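Side-chain contacts in SspB protein (Streptomyces clavuligerus, PDB 6JUF), which probably acts as a metal-dependent DNA nuclease within SspABCD–SspE, a phosphorothioation-based bacterial defence system against phages: residues P22-L27 and D101-E106; K29-V34 and E90-L95; L112-L117 and K178-A183. All blocks are in the same frame, centred on the assembly; numbering follows the deposited sequence.

Interaction 1 of 3, residues P22-L27 and D101-E106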
# COMPACT_ATOMS: atom_id res chain seq x y z
N PRO B 22 -4.36 7.82 -6.22
CA PRO B 22 -4.17 8.14 -4.79
C PRO B 22 -2.91 7.48 -4.20
O PRO B 22 -2.53 6.40 -4.62
CB PRO B 22 -5.45 7.56 -4.12
CG PRO B 22 -6.46 7.52 -5.25
CD PRO B 22 -5.68 7.23 -6.49
N ARG B 23 -2.31 8.11 -3.23
CA ARG B 23 -1.21 7.54 -2.47
C ARG B 23 -1.52 7.62 -0.99
O ARG B 23 -2.11 8.61 -0.53
CB ARG B 23 0.05 8.41 -2.69
CG ARG B 23 0.43 8.65 -4.15
CD ARG B 23 1.87 9.17 -4.29
NE ARG B 23 2.04 9.69 -5.64
CZ ARG B 23 3.17 10.21 -6.09
NH1 ARG B 23 4.21 10.33 -5.23
NH2 ARG B 23 3.25 10.69 -7.33
N PHE B 24 -1.12 6.58 -0.22
CA PHE B 24 -1.38 6.64 1.19
C PHE B 24 -0.72 7.88 1.87
O PHE B 24 -1.34 8.59 2.65
CB PHE B 24 -0.89 5.37 1.93
CG PHE B 24 -0.86 5.54 3.41
CD1 PHE B 24 -2.05 5.62 4.14
CD2 PHE B 24 0.36 5.77 4.09
CE1 PHE B 24 -2.03 5.90 5.52
CE2 PHE B 24 0.36 5.99 5.46
CZ PHE B 24 -0.83 6.07 6.17
N GLY B 25 0.57 8.07 1.51
CA GLY B 25 1.35 9.20 2.08
C GLY B 25 0.62 10.52 1.89
O GLY B 25 0.63 11.38 2.78
N TRP B 26 -0.06 10.66 0.74
CA TRP B 26 -0.81 11.92 0.49
C TRP B 26 -2.01 12.07 1.41
O TRP B 26 -2.27 13.19 1.91
CB TRP B 26 -1.27 11.95 -0.95
CG TRP B 26 -0.15 12.23 -1.92
CD1 TRP B 26 1.19 12.36 -1.66
CD2 TRP B 26 -0.31 12.46 -3.38
NE1 TRP B 26 1.90 12.62 -2.86
CE2 TRP B 26 1.03 12.66 -3.91
CE3 TRP B 26 -1.39 12.44 -4.25
CZ2 TRP B 26 1.26 12.96 -5.26
CZ3 TRP B 26 -1.14 12.69 -5.61
CH2 TRP B 26 0.14 12.93 -6.10
N LEU B 27 -2.76 10.98 1.65
CA LEU B 27 -3.96 11.09 2.50
C LEU B 27 -3.49 11.42 3.95
O LEU B 27 -4.04 12.23 4.63
CB LEU B 27 -4.72 9.80 2.48
CG LEU B 27 -5.24 9.40 1.11
CD1 LEU B 27 -6.04 8.11 1.28
CD2 LEU B 27 -6.04 10.55 0.43
N ASP B 101 -8.10 3.34 11.51
CA ASP B 101 -7.07 2.63 10.77
C ASP B 101 -6.13 3.64 10.08
O ASP B 101 -6.12 3.75 8.84
CB ASP B 101 -7.76 1.68 9.76
CG ASP B 101 -6.80 0.72 9.05
OD1 ASP B 101 -5.64 0.59 9.43
OD2 ASP B 101 -7.23 0.01 8.09
N PRO B 102 -5.33 4.37 10.89
CA PRO B 102 -4.45 5.43 10.38
C PRO B 102 -3.49 4.98 9.25
O PRO B 102 -3.10 5.78 8.40
CB PRO B 102 -3.68 5.90 11.65
CG PRO B 102 -3.90 4.79 12.65
CD PRO B 102 -5.26 4.28 12.36
N TYR B 103 -3.05 3.74 9.27
CA TYR B 103 -2.08 3.23 8.28
C TYR B 103 -2.71 2.34 7.24
O TYR B 103 -1.97 1.65 6.51
CB TYR B 103 -0.85 2.59 8.98
CG TYR B 103 -0.19 3.65 9.84
CD1 TYR B 103 0.60 4.65 9.23
CD2 TYR B 103 -0.37 3.67 11.22
CE1 TYR B 103 1.14 5.70 10.03
CE2 TYR B 103 0.19 4.69 12.00
CZ TYR B 103 0.93 5.68 11.39
OH TYR B 103 1.56 6.65 12.13
N LEU B 104 -4.06 2.33 7.14
CA LEU B 104 -4.78 1.51 6.12
C LEU B 104 -4.24 0.08 6.10
O LEU B 104 -3.92 -0.50 5.03
CB LEU B 104 -4.74 2.17 4.72
CG LEU B 104 -5.28 3.63 4.65
CD1 LEU B 104 -5.26 4.07 3.19
CD2 LEU B 104 -6.69 3.78 5.27
N GLU B 105 -4.16 -0.50 7.28
CA GLU B 105 -3.68 -1.87 7.42
C GLU B 105 -4.76 -2.89 7.03
O GLU B 105 -4.39 -4.07 6.75
CB GLU B 105 -3.24 -2.20 8.89
CG GLU B 105 -2.11 -1.32 9.32
CD GLU B 105 -1.83 -1.45 10.81
OE1 GLU B 105 -1.99 -2.58 11.36
OE2 GLU B 105 -1.44 -0.41 11.42
N GLU B 106 -6.03 -2.50 7.08
CA GLU B 106 -7.13 -3.42 6.77
C GLU B 106 -7.71 -3.10 5.40
O GLU B 106 -8.01 -1.96 5.08
CB GLU B 106 -8.22 -3.30 7.85
CG GLU B 106 -7.80 -3.97 9.13
CD GLU B 106 -8.93 -4.08 10.13
OE1 GLU B 106 -10.11 -4.23 9.74
OE2 GLU B 106 -8.60 -3.99 11.34
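The carbonyl oxygen of Pro102 is met by two ring carbons of Phe24: Phe24 CE1 lies 3.1 Å from Pro102 O, with Phe24 CZ nearly as close. The oxygen sits at the edge of the ring and in its plane, where the weakly positive aromatic C-H groups point. A chi1 of 166° swings the Phe24 ring away from its own backbone N and over to the loop. Leu104 adds a second contact along the same edge, Leu104 CD1 standing 3.7 Å from Phe24 CD1. Tyr103 comes in obliquely near the far end of the ring, its CD1 3.7 Å from Phe24 CZ.

Asp101 braces the loop from within. A type I turn runs from Asp101 to Leu104, and the Asp101 carboxylate ties down what follows: Asp101 OD1 accepts from Glu105 N (2.8 Å), while Asp101 OD2 takes Glu106 N on its syn lone pair (3.0 Å) and also bonds to Ser109.

The contact is part of the dimer interface, where Tyr103 meets His28 of the second subunit and Arg23 forms a salt bridge with Glu105 of that subunit. Within the chain it joins the start of helix 24-34 to the loop between helices 89-95 and 107-118, with Leu104 lodged against Leu110 and Leu113 of the latter.

Interaction 2 of 3, residues K29-V34 and E90-L95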
# COMPACT_ATOMS: atom_id res chain seq x y z
N LYS B 29 -0.46 12.61 5.23
CA LYS B 29 0.18 13.95 5.44
C LYS B 29 -0.80 15.10 5.23
O LYS B 29 -0.68 16.09 5.95
CB LYS B 29 1.37 14.16 4.53
CG LYS B 29 2.50 13.24 4.92
CD LYS B 29 3.80 13.50 4.19
CE LYS B 29 3.78 13.03 2.76
NZ LYS B 29 4.73 13.82 1.95
N ALA B 30 -1.76 14.98 4.30
CA ALA B 30 -2.80 16.01 4.16
C ALA B 30 -3.59 16.16 5.49
O ALA B 30 -3.77 17.28 5.98
CB ALA B 30 -3.70 15.73 2.96
N TYR B 31 -4.01 15.04 6.07
CA TYR B 31 -4.75 15.07 7.33
C TYR B 31 -3.98 15.79 8.42
O TYR B 31 -4.48 16.65 9.12
CB TYR B 31 -5.14 13.66 7.77
CG TYR B 31 -5.82 13.69 9.16
CD1 TYR B 31 -7.07 14.21 9.36
CD2 TYR B 31 -5.11 13.21 10.29
CE1 TYR B 31 -7.66 14.29 10.61
CE2 TYR B 31 -5.72 13.30 11.59
CZ TYR B 31 -6.99 13.81 11.72
OH TYR B 31 -7.55 13.84 12.96
N MET B 32 -2.72 15.41 8.55
CA MET B 32 -1.87 15.89 9.66
C MET B 32 -1.66 17.41 9.54
O MET B 32 -1.63 18.15 10.52
CB MET B 32 -0.51 15.17 9.72
CG MET B 32 -0.51 13.70 10.14
SD MET B 32 -1.51 13.38 11.63
CE MET B 32 -0.48 14.21 12.86
N GLN B 33 -1.50 17.87 8.31
CA GLN B 33 -1.31 19.31 8.02
C GLN B 33 -2.59 20.18 8.11
O GLN B 33 -2.57 21.22 8.76
CB GLN B 33 -0.72 19.48 6.61
CG GLN B 33 0.74 19.12 6.44
CD GLN B 33 1.64 20.29 6.75
OE1 GLN B 33 1.72 21.23 5.96
NE2 GLN B 33 2.30 20.25 7.88
N VAL B 34 -3.70 19.73 7.50
CA VAL B 34 -4.95 20.50 7.46
C VAL B 34 -5.58 20.62 8.85
O VAL B 34 -6.41 21.46 9.06
CB VAL B 34 -5.94 19.93 6.40
CG1 VAL B 34 -6.60 18.66 6.89
CG2 VAL B 34 -7.00 20.97 6.03
N GLU B 90 -15.08 12.46 9.48
CA GLU B 90 -14.69 11.14 9.01
C GLU B 90 -13.18 10.94 8.95
O GLU B 90 -12.65 9.83 9.21
CB GLU B 90 -15.37 10.79 7.62
CG GLU B 90 -16.86 10.50 7.73
CD GLU B 90 -17.75 11.71 7.95
OE1 GLU B 90 -17.27 12.91 7.80
OE2 GLU B 90 -18.91 11.49 8.23
N ALA B 91 -12.44 11.98 8.55
CA ALA B 91 -11.00 11.89 8.52
C ALA B 91 -10.47 11.76 9.96
O ALA B 91 -9.57 10.95 10.21
CB ALA B 91 -10.37 13.11 7.85
N ARG B 92 -11.03 12.50 10.92
CA ARG B 92 -10.64 12.33 12.33
C ARG B 92 -10.91 10.86 12.77
O ARG B 92 -10.09 10.32 13.49
CB ARG B 92 -11.43 13.29 13.22
CG ARG B 92 -11.32 13.07 14.72
CD ARG B 92 -9.89 13.30 15.19
NE ARG B 92 -9.68 13.05 16.64
CZ ARG B 92 -9.39 11.87 17.18
NH1 ARG B 92 -9.34 10.74 16.43
NH2 ARG B 92 -9.19 11.78 18.50
N TRP B 93 -12.03 10.28 12.38
CA TRP B 93 -12.38 8.94 12.81
C TRP B 93 -11.43 7.92 12.18
O TRP B 93 -11.05 6.96 12.82
CB TRP B 93 -13.84 8.69 12.47
CG TRP B 93 -14.25 7.26 12.70
CD1 TRP B 93 -14.78 6.69 13.85
CD2 TRP B 93 -14.21 6.19 11.71
NE1 TRP B 93 -15.00 5.35 13.66
CE2 TRP B 93 -14.68 4.99 12.37
CE3 TRP B 93 -13.81 6.11 10.36
CZ2 TRP B 93 -14.77 3.75 11.70
CZ3 TRP B 93 -13.94 4.88 9.71
CH2 TRP B 93 -14.39 3.72 10.40
N LEU B 94 -11.07 8.08 10.89
CA LEU B 94 -10.32 7.05 10.18
C LEU B 94 -8.81 7.18 10.27
O LEU B 94 -8.07 6.19 10.52
CB LEU B 94 -10.72 7.09 8.67
CG LEU B 94 -9.90 6.09 7.81
CD1 LEU B 94 -10.21 4.62 8.17
CD2 LEU B 94 -10.15 6.36 6.32
N LEU B 95 -8.31 8.39 10.06
CA LEU B 95 -6.90 8.61 9.84
C LEU B 95 -6.09 9.09 11.03
O LEU B 95 -4.86 9.08 10.94
CB LEU B 95 -6.69 9.62 8.66
CG LEU B 95 -7.24 9.10 7.33
CD1 LEU B 95 -7.13 10.27 6.34
CD2 LEU B 95 -6.45 7.89 6.89
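Tyr31 carries this contact almost alone, lying across the helix that bears Ala91, Arg92 and Leu95. Its first torsion is fully extended (chi1 175°) and carries the ring across to the 90-95 segment, whose axis passes 11.0 Å from that of 29-34 at 124°. Ala91 has only a methyl group to present, and its CB lies 3.8 Å from Tyr31 CD1; the small residue lets the ring come down close to the helix backbone. Over one face of the ring lie Leu95 CB and the carbonyl oxygen of Ala91. The Leu95 side chain then runs past Tyr31 in the opposite direction, bringing its CD1 to 4.2 Å from Tyr31 CB.

Arg92 takes a bent course. After an extended first torsion its chain folds at chi2 (64°), so that CD passes 3.3 Å from Tyr31 OH while the guanidinium goes on to a salt bridge with Asp98. The phenol hydroxyl has its own partner in Asp96, just beyond the end of the 90-95 segment.

Chemically the side chain is divided: its root touches Leu95 and Ala91, its body lies against the backbone of Ala91 and Arg92, and its hydroxyl is held by Asp96. A buried polar group is thereby satisfied, and the hydrogen bond would tend to restrain how far the ring can slide along the helix.

Interaction 3 of 3, residues L112-L117 and K178-A183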
# COMPACT_ATOMS: atom_id res chain seq x y z
N LEU B 112 -13.86 1.07 2.10
CA LEU B 112 -14.54 2.22 2.69
C LEU B 112 -14.25 3.51 1.94
O LEU B 112 -15.13 4.29 1.59
CB LEU B 112 -14.16 2.37 4.18
CG LEU B 112 -14.84 3.48 4.95
CD1 LEU B 112 -16.36 3.31 4.97
CD2 LEU B 112 -14.25 3.48 6.35
N LEU B 113 -12.95 3.72 1.73
CA LEU B 113 -12.49 4.92 0.99
C LEU B 113 -13.06 4.96 -0.42
O LEU B 113 -13.48 6.00 -0.90
CB LEU B 113 -10.96 5.03 0.99
CG LEU B 113 -10.39 5.56 2.35
CD1 LEU B 113 -8.90 5.23 2.41
CD2 LEU B 113 -10.66 7.05 2.53
N HIS B 114 -13.10 3.78 -1.08
CA HIS B 114 -13.69 3.65 -2.41
C HIS B 114 -15.16 4.06 -2.39
O HIS B 114 -15.64 4.85 -3.22
CB HIS B 114 -13.48 2.21 -2.93
CG HIS B 114 -14.16 1.96 -4.22
ND1 HIS B 114 -15.27 1.14 -4.35
CD2 HIS B 114 -13.88 2.45 -5.48
CE1 HIS B 114 -15.63 1.12 -5.67
NE2 HIS B 114 -14.80 1.95 -6.33
N TRP B 115 -15.88 3.59 -1.36
CA TRP B 115 -17.28 3.97 -1.18
C TRP B 115 -17.40 5.50 -1.01
O TRP B 115 -18.24 6.15 -1.63
CB TRP B 115 -17.82 3.23 0.06
CG TRP B 115 -19.27 3.61 0.35
CD1 TRP B 115 -19.75 4.43 1.39
CD2 TRP B 115 -20.47 3.26 -0.45
NE1 TRP B 115 -21.10 4.56 1.33
CE2 TRP B 115 -21.61 3.86 0.24
CE3 TRP B 115 -20.69 2.46 -1.59
CZ2 TRP B 115 -22.90 3.76 -0.25
CZ3 TRP B 115 -22.01 2.38 -2.06
CH2 TRP B 115 -23.08 3.04 -1.39
N TRP B 116 -16.47 6.08 -0.21
CA TRP B 116 -16.53 7.53 0.00
C TRP B 116 -16.23 8.34 -1.23
O TRP B 116 -16.86 9.36 -1.47
CB TRP B 116 -15.62 7.98 1.12
CG TRP B 116 -16.12 7.54 2.49
CD1 TRP B 116 -17.40 6.99 2.82
CD2 TRP B 116 -15.39 7.61 3.76
NE1 TRP B 116 -17.46 6.71 4.18
CE2 TRP B 116 -16.29 7.04 4.80
CE3 TRP B 116 -14.12 8.01 4.13
CZ2 TRP B 116 -15.90 6.96 6.15
CZ3 TRP B 116 -13.74 7.93 5.47
CH2 TRP B 116 -14.60 7.38 6.47
N LEU B 117 -15.35 7.79 -2.09
CA LEU B 117 -14.98 8.49 -3.33
C LEU B 117 -16.24 8.60 -4.25
O LEU B 117 -16.47 9.60 -4.88
CB LEU B 117 -13.86 7.74 -4.06
CG LEU B 117 -13.40 8.34 -5.41
CD1 LEU B 117 -12.90 9.82 -5.28
CD2 LEU B 117 -12.33 7.48 -6.04
N LYS B 178 -4.94 3.12 -13.45
CA LYS B 178 -3.78 3.07 -12.54
C LYS B 178 -4.20 2.82 -11.09
O LYS B 178 -3.43 2.20 -10.33
CB LYS B 178 -2.99 4.43 -12.61
CG LYS B 178 -2.18 4.52 -13.89
CD LYS B 178 -1.15 5.63 -13.84
CE LYS B 178 -1.74 6.93 -14.25
NZ LYS B 178 -0.67 7.94 -14.08
N MET B 179 -5.40 3.27 -10.71
CA MET B 179 -5.86 3.17 -9.33
C MET B 179 -6.27 1.71 -9.02
O MET B 179 -6.09 1.24 -7.88
CB MET B 179 -7.07 4.11 -9.11
CG MET B 179 -7.73 3.97 -7.72
SD MET B 179 -8.77 5.44 -7.48
CE MET B 179 -9.47 4.99 -5.90
N TYR B 180 -6.91 1.04 -9.99
CA TYR B 180 -7.53 -0.26 -9.69
C TYR B 180 -6.88 -1.53 -10.27
O TYR B 180 -7.20 -2.63 -9.78
CB TYR B 180 -9.02 -0.27 -10.12
CG TYR B 180 -9.88 0.75 -9.38
CD1 TYR B 180 -10.25 0.52 -8.01
CD2 TYR B 180 -10.31 1.92 -9.98
CE1 TYR B 180 -11.01 1.49 -7.32
CE2 TYR B 180 -11.06 2.86 -9.28
CZ TYR B 180 -11.42 2.64 -7.97
OH TYR B 180 -12.19 3.57 -7.32
N VAL B 181 -6.08 -1.44 -11.34
CA VAL B 181 -5.54 -2.64 -11.99
C VAL B 181 -4.15 -2.99 -11.41
O VAL B 181 -3.46 -2.14 -10.84
CB VAL B 181 -5.43 -2.51 -13.56
CG1 VAL B 181 -6.75 -2.04 -14.14
CG2 VAL B 181 -4.26 -1.62 -13.98
N PRO B 182 -3.77 -4.28 -11.52
CA PRO B 182 -2.45 -4.66 -10.98
C PRO B 182 -1.33 -3.89 -11.64
O PRO B 182 -1.42 -3.55 -12.84
CB PRO B 182 -2.34 -6.17 -11.29
CG PRO B 182 -3.80 -6.63 -11.41
CD PRO B 182 -4.55 -5.44 -12.00
N ALA B 183 -0.30 -3.54 -10.85
CA ALA B 183 0.80 -2.72 -11.33
C ALA B 183 1.46 -3.35 -12.57
O ALA B 183 1.97 -2.67 -13.43
CB ALA B 183 1.83 -2.56 -10.20
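The rings of His114 and Tyr180 stand almost perpendicular, their planes 84° apart and their centroids separated by 5.3 Å, in an oblique arrangement. The hydroxyl end of Tyr180 is directed at the His114 ring, but the imidazole is probably turned over in the model and its fine contacts are doubtful. One face of the Tyr180 ring is covered by its own neighbour, Met179, whose CG sits 3.8 Å above the ring centre. Phe135, from helix 129-137, makes edge-to-face contacts with both His114 and Tyr180.

Beside the rings runs an aliphatic contact. Leu117 and Met179 reach toward each other tip to tip, Leu117 CD2 lying 3.8 Å from Met179 CE. An extended Met179 chain (chi1 174°, with chi2 and chi3 also near 180°) allows its methyl to span the distance between helices 107-118 and 166-180. Leu117 CD2 also comes within 4.1 Å of Tyr180 OH, while Met179 packs against Phe202 and Pro22.

The two segments therefore meet through side-chain ends, their nearest CA atoms, of His114 and Tyr180, being 10.3 Å apart. The result is a buried join of aromatic and aliphatic groups, held by apolar packing around Phe135 and the Met179 methyl.

Interactions 1 and 2 share helix 24-34, and their centres are 10 Å apart. Their other segments are joined as well: Asp101 N lies 3.0 Å from Leu94 O, a probable hydrogen bond tying the loop to helix 89-95. Interaction 3 is 12 Å from interaction 1 and 18 Å from interaction 2, centre to centre. Leu113, on the 112-117 segment though not itself in that contact, touches residues of 101-106 and 90-95, its CD1 3.9 Å from Leu104 CD1 and its CD2 3.9 Å from Leu94 CD2. Pro22 CD, 3.7 Å from Met179 SD, links interactions 1 and 3 directly. All lie away from Glu18, a magnesium ligand of this protein that carries no metal here.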